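Long-range contacts in DinB-like domain-containing protein (PDB 2YQY), which is of unknown function but folds as a DinB-like four-helix bundle carrying an exposed histidine triad, which may bind a metal as in related proteins: residues V50-A55 with L110-R115; T61-R66 with R117-E122. All blocks are in the same frame, centred on the assembly; numbering follows the deposited sequence.

Contact 1 of 2, residues V50-A55 with L110-R115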
loop_
_atom_site.group_PDB
_atom_site.type_symbol
_atom_site.label_atom_id
_atom_site.label_comp_id
_atom_site.label_asym_id
_atom_site.label_seq_id
_atom_site.Cartn_x
_atom_site.Cartn_y
_atom_site.Cartn_z
ATOM N N VAL A 50 -8.143 2.878 7.494
ATOM C CA VAL A 50 -7.911 2.260 6.205
ATOM C C VAL A 50 -6.537 2.723 5.688
ATOM O O VAL A 50 -5.731 1.911 5.271
ATOM C CB VAL A 50 -9.018 2.626 5.172
ATOM C CG1 VAL A 50 -8.649 2.118 3.789
ATOM C CG2 VAL A 50 -10.379 2.066 5.618
ATOM N N ALA A 51 -6.295 4.033 5.706
ATOM C CA ALA A 51 -5.036 4.608 5.192
ATOM C C ALA A 51 -3.802 4.079 5.948
ATOM O O ALA A 51 -2.796 3.757 5.342
ATOM C CB ALA A 51 -5.091 6.140 5.243
ATOM N N GLU A 52 -3.888 4.005 7.277
ATOM C CA GLU A 52 -2.810 3.428 8.092
ATOM C C GLU A 52 -2.563 1.971 7.685
ATOM O O GLU A 52 -1.404 1.558 7.542
ATOM C CB GLU A 52 -3.130 3.561 9.602
ATOM C CG GLU A 52 -2.290 2.662 10.455
ATOM C CD GLU A 52 -2.788 2.474 11.876
ATOM O OE1 GLU A 52 -3.991 2.704 12.176
ATOM O OE2 GLU A 52 -1.944 2.074 12.715
ATOM N N HIS A 53 -3.639 1.218 7.431
ATOM C CA HIS A 53 -3.524 -0.163 6.929
ATOM C C HIS A 53 -2.744 -0.253 5.606
ATOM O O HIS A 53 -1.857 -1.071 5.461
ATOM C CB HIS A 53 -4.915 -0.783 6.742
ATOM C CG HIS A 53 -4.894 -2.173 6.163
ATOM N ND1 HIS A 53 -4.416 -3.265 6.851
ATOM C CD2 HIS A 53 -5.300 -2.638 4.957
ATOM C CE1 HIS A 53 -4.501 -4.342 6.089
ATOM N NE2 HIS A 53 -5.054 -3.990 4.938
ATOM N N VAL A 54 -3.102 0.593 4.647
ATOM C CA VAL A 54 -2.384 0.691 3.404
ATOM C C VAL A 54 -0.869 0.917 3.633
ATOM O O VAL A 54 -0.050 0.226 3.024
ATOM C CB VAL A 54 -2.986 1.814 2.488
ATOM C CG1 VAL A 54 -2.010 2.168 1.345
ATOM C CG2 VAL A 54 -4.382 1.369 1.954
ATOM N N ALA A 55 -0.517 1.914 4.456
ATOM C CA ALA A 55 0.854 2.185 4.819
ATOM C C ALA A 55 1.553 0.955 5.445
ATOM O O ALA A 55 2.699 0.639 5.082
ATOM C CB ALA A 55 0.926 3.399 5.778
ATOM N N LEU A 110 -0.659 10.587 7.105
ATOM C CA LEU A 110 0.041 11.062 5.899
ATOM C C LEU A 110 1.542 10.822 5.991
ATOM O O LEU A 110 2.186 10.486 4.993
ATOM C CB LEU A 110 -0.201 12.562 5.673
ATOM C CG LEU A 110 -1.564 13.053 5.169
ATOM C CD1 LEU A 110 -1.508 14.549 4.947
ATOM C CD2 LEU A 110 -2.038 12.338 3.890
ATOM N N ALA A 111 2.087 11.011 7.190
ATOM C CA ALA A 111 3.507 10.810 7.444
ATOM C C ALA A 111 3.834 9.313 7.341
ATOM O O ALA A 111 4.862 8.938 6.784
ATOM C CB ALA A 111 3.909 11.398 8.822
ATOM N N LEU A 112 2.942 8.466 7.861
ATOM C CA LEU A 112 3.125 7.008 7.783
ATOM C C LEU A 112 3.088 6.533 6.324
ATOM O O LEU A 112 3.900 5.681 5.899
ATOM C CB LEU A 112 2.049 6.276 8.614
ATOM C CG LEU A 112 2.285 4.800 8.986
ATOM C CD1 LEU A 112 3.529 4.598 9.871
ATOM C CD2 LEU A 112 1.065 4.224 9.674
ATOM N N LEU A 113 2.159 7.092 5.562
ATOM C CA LEU A 113 2.070 6.773 4.139
ATOM C C LEU A 113 3.366 7.138 3.391
ATOM O O LEU A 113 3.878 6.318 2.627
ATOM C CB LEU A 113 0.848 7.456 3.519
ATOM C CG LEU A 113 -0.513 6.844 3.901
ATOM C CD1 LEU A 113 -1.645 7.852 3.628
ATOM C CD2 LEU A 113 -0.744 5.551 3.122
ATOM N N ASP A 114 3.898 8.335 3.637
ATOM C CA ASP A 114 5.067 8.814 2.901
ATOM C C ASP A 114 6.277 7.954 3.194
ATOM O O ASP A 114 7.023 7.599 2.288
ATOM C CB ASP A 114 5.380 10.274 3.224
ATOM C CG ASP A 114 4.409 11.238 2.555
ATOM O OD1 ASP A 114 3.617 10.792 1.698
ATOM O OD2 ASP A 114 4.420 12.438 2.889
ATOM N N ARG A 115 6.475 7.645 4.467
ATOM C CA ARG A 115 7.629 6.856 4.899
ATOM C C ARG A 115 7.618 5.452 4.285
ATOM O O ARG A 115 8.616 5.008 3.733
ATOM C CB ARG A 115 7.657 6.755 6.422
ATOM C CG ARG A 115 8.929 6.137 6.955
#
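Carbon against carbon is nearly all that joins residues 50-55 to 110-115, two helices of the four-helix bundle running the same way at 20° with their axes 8.7 Å apart. Ala55 sits at the centre: its CB points at the other helix and drops between two neighbouring leucines, 3.8 Å from CG of Leu112 and 3.8 Å from CD2 of Leu113. Leu112 has CG anti to its backbone N (-163°), whereas Leu113 has CG anti to its carbonyl carbon (-73°), which brings its tip toward helix 47-71. There the methyls of Leu113 split the work, CD1 resting on CB of Ala51 while CD2 lies 4.0 Å from CG1 of Val54.

A backbone oxygen takes part through van der Waals touch. CD2 of Leu113 comes to 3.5 Å from the carbonyl O of Ala51, an oxygen engaged by the N-H of Ala55 within its own helix. At the margin the aliphatic part of Glu52 crosses Leu112 obliquely, CG to CD2 at 3.8 Å.

Leu28 of helix 10-30 touches both Ala51 and Leu113, and Val54 reaches Glu156 and His159 on helix 153-165. With alanines facing branched leucines and no polar bond between the segments, cohesion rests on hydrophobic burial.

Contact 2 of 2, residues T61-R66 with R117-E122; sequences TARVLR and RAFLLE
Phe119 is the big bump, at the outer margin of this helix pair of the four-helix bundle, and its hollow is walled by Ala62, Arg63 and Arg66. Its CG stands anti to the backbone N (chi1 -179°), sending the ring across to helix 47-71. The methyl of Ala62 sits over the middle of one ring face in a CH-pi contact, CB 3.6 Å from the centroid and 11° off the normal. CG of Arg63 meets the edge of the Phe119 ring, 3.7 Å from its CE2, and the extended chain carries the guanidinium round so that CE2 lies over the centre of its face, planes 64° apart. Arg66, bent at chi3, brings its NH1 to 4.0 Å from CZ of Phe119.

The small knob of Ala62 presses on the backbone, its CB 3.7 Å from CA of Leu120. With just a methyl here, the backbones come close, the axes 8.6 Å apart. CD1 of Leu120 rests in the notch formed by CG2 of Thr61 and CD1 of Leu65, 3.8 Å from each.

Asp59 forms a salt bridge with NE of Arg63. Trp148 of helix 145-149 packs on Thr61 and Leu65, while Leu121 meets Leu14 and Glu18 of helix 10-30.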
loop_
_atom_site.group_PDB
_atom_site.type_symbol
_atom_site.label_atom_id
_atom_site.label_comp_id
_atom_site.label_asym_id
_atom_site.label_seq_id
_atom_site.Cartn_x
_atom_site.Cartn_y
_atom_site.Cartn_z
ATOM N N THR A 61 5.475 -5.153 2.725
ATOM C CA THR A 61 5.884 -5.538 1.341
ATOM C C THR A 61 7.332 -5.200 1.061
ATOM O O THR A 61 8.112 -6.017 0.506
ATOM C CB THR A 61 5.003 -4.825 0.294
ATOM O OG1 THR A 61 3.637 -5.203 0.524
ATOM C CG2 THR A 61 5.428 -5.229 -1.161
ATOM N N ALA A 62 7.707 -3.983 1.452
ATOM C CA ALA A 62 9.096 -3.525 1.285
ATOM C C ALA A 62 10.084 -4.440 2.019
ATOM O O ALA A 62 11.146 -4.762 1.493
ATOM C CB ALA A 62 9.229 -2.112 1.753
ATOM N N ARG A 63 9.743 -4.878 3.230
ATOM C CA ARG A 63 10.613 -5.820 3.957
ATOM C C ARG A 63 10.674 -7.201 3.288
ATOM O O ARG A 63 11.701 -7.867 3.331
ATOM C CB ARG A 63 10.132 -5.978 5.406
ATOM C CG ARG A 63 10.119 -4.660 6.155
ATOM C CD ARG A 63 9.676 -4.796 7.629
ATOM N NE ARG A 63 9.361 -3.460 8.107
ATOM C CZ ARG A 63 10.277 -2.587 8.517
ATOM N NH1 ARG A 63 11.555 -2.939 8.591
ATOM N NH2 ARG A 63 9.913 -1.369 8.903
ATOM N N VAL A 64 9.567 -7.645 2.699
ATOM C CA VAL A 64 9.554 -8.922 1.958
ATOM C C VAL A 64 10.485 -8.797 0.782
ATOM O O VAL A 64 11.321 -9.693 0.532
ATOM C CB VAL A 64 8.114 -9.323 1.489
ATOM C CG1 VAL A 64 8.192 -10.492 0.473
ATOM C CG2 VAL A 64 7.223 -9.689 2.706
ATOM N N LEU A 65 10.372 -7.674 0.050
ATOM C CA LEU A 65 11.260 -7.464 -1.088
ATOM C C LEU A 65 12.701 -7.442 -0.644
ATOM O O LEU A 65 13.577 -7.953 -1.352
ATOM C CB LEU A 65 10.912 -6.164 -1.829
ATOM C CG LEU A 65 9.541 -6.127 -2.568
ATOM C CD1 LEU A 65 9.248 -4.770 -3.249
ATOM C CD2 LEU A 65 9.469 -7.240 -3.577
ATOM N N ARG A 66 12.991 -6.809 0.484
ATOM C CA ARG A 66 14.368 -6.796 0.988
ATOM C C ARG A 66 14.834 -8.219 1.301
ATOM O O ARG A 66 15.953 -8.572 1.001
ATOM C CB ARG A 66 14.486 -5.914 2.225
ATOM C CG ARG A 66 15.923 -5.787 2.806
ATOM C CD ARG A 66 15.956 -4.782 3.980
ATOM N NE ARG A 66 15.080 -5.238 5.057
ATOM C CZ ARG A 66 14.764 -4.543 6.147
ATOM N NH1 ARG A 66 15.249 -3.332 6.345
ATOM N NH2 ARG A 66 13.966 -5.078 7.062
ATOM N N ARG A 117 5.965 4.356 1.706
ATOM C CA ARG A 117 6.047 4.465 0.246
ATOM C C ARG A 117 7.484 4.761 -0.201
ATOM O O ARG A 117 7.937 4.160 -1.170
ATOM C CB ARG A 117 5.055 5.513 -0.316
ATOM C CG ARG A 117 5.216 5.783 -1.841
ATOM C CD ARG A 117 5.042 4.515 -2.715
ATOM N NE ARG A 117 3.710 3.918 -2.586
ATOM C CZ ARG A 117 2.709 4.090 -3.455
ATOM N NH1 ARG A 117 2.872 4.877 -4.531
ATOM N NH2 ARG A 117 1.542 3.468 -3.254
ATOM N N ALA A 118 8.208 5.643 0.505
ATOM C CA ALA A 118 9.647 5.859 0.192
ATOM C C ALA A 118 10.437 4.547 0.320
ATOM O O ALA A 118 11.247 4.223 -0.538
ATOM C CB ALA A 118 10.273 6.972 1.086
ATOM N N PHE A 119 10.166 3.786 1.383
ATOM C CA PHE A 119 10.839 2.515 1.677
ATOM C C PHE A 119 10.496 1.511 0.576
ATOM O O PHE A 119 11.369 0.869 0.006
ATOM C CB PHE A 119 10.360 2.001 3.053
ATOM C CG PHE A 119 11.006 0.713 3.494
ATOM C CD1 PHE A 119 12.219 0.289 2.949
ATOM C CD2 PHE A 119 10.409 -0.073 4.475
ATOM C CE1 PHE A 119 12.808 -0.923 3.362
ATOM C CE2 PHE A 119 11.005 -1.259 4.894
ATOM C CZ PHE A 119 12.204 -1.679 4.335
ATOM N N LEU A 120 9.205 1.367 0.280
ATOM C CA LEU A 120 8.812 0.494 -0.812
ATOM C C LEU A 120 9.504 0.818 -2.152
ATOM O O LEU A 120 9.990 -0.098 -2.839
ATOM C CB LEU A 120 7.292 0.483 -0.974
ATOM C CG LEU A 120 6.729 -0.413 -2.087
ATOM C CD1 LEU A 120 7.170 -1.896 -1.918
ATOM C CD2 LEU A 120 5.219 -0.283 -2.122
ATOM N N LEU A 121 9.535 2.097 -2.526
ATOM C CA LEU A 121 10.104 2.486 -3.779
ATOM C C LEU A 121 11.628 2.200 -3.825
ATOM O O LEU A 121 12.182 1.897 -4.896
ATOM C CB LEU A 121 9.816 3.970 -4.070
ATOM C CG LEU A 121 8.403 4.404 -4.490
ATOM C CD1 LEU A 121 8.326 5.931 -4.683
ATOM C CD2 LEU A 121 7.856 3.701 -5.719
ATOM N N GLU A 122 12.302 2.386 -2.684
ATOM C CA GLU A 122 13.724 2.087 -2.586
ATOM C C GLU A 122 13.964 0.598 -2.870
ATOM O O GLU A 122 14.903 0.238 -3.576
ATOM C CB GLU A 122 14.302 2.498 -1.212
#

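In the fold
Both contacts belong to one long interface, helix 47-71 lying alongside helix 106-126 in the four-helix bundle; the centres of the two contacts lie about 13 Å apart. The crossing angles, 20° and 24°, hardly change along it, and each place has an alanine at the closest approach. Contact 1 is the more buried, almost wholly aliphatic, and borders helix 153-165, whose His155 and His159 meet the ring of His53; these three histidines plausibly form the exposed triad. Contact 2 is partly buried: it keeps an aliphatic inner side but adds an aromatic ring flanked by arginines at the outer margin, and it buries more surface, 297 against 244 Å².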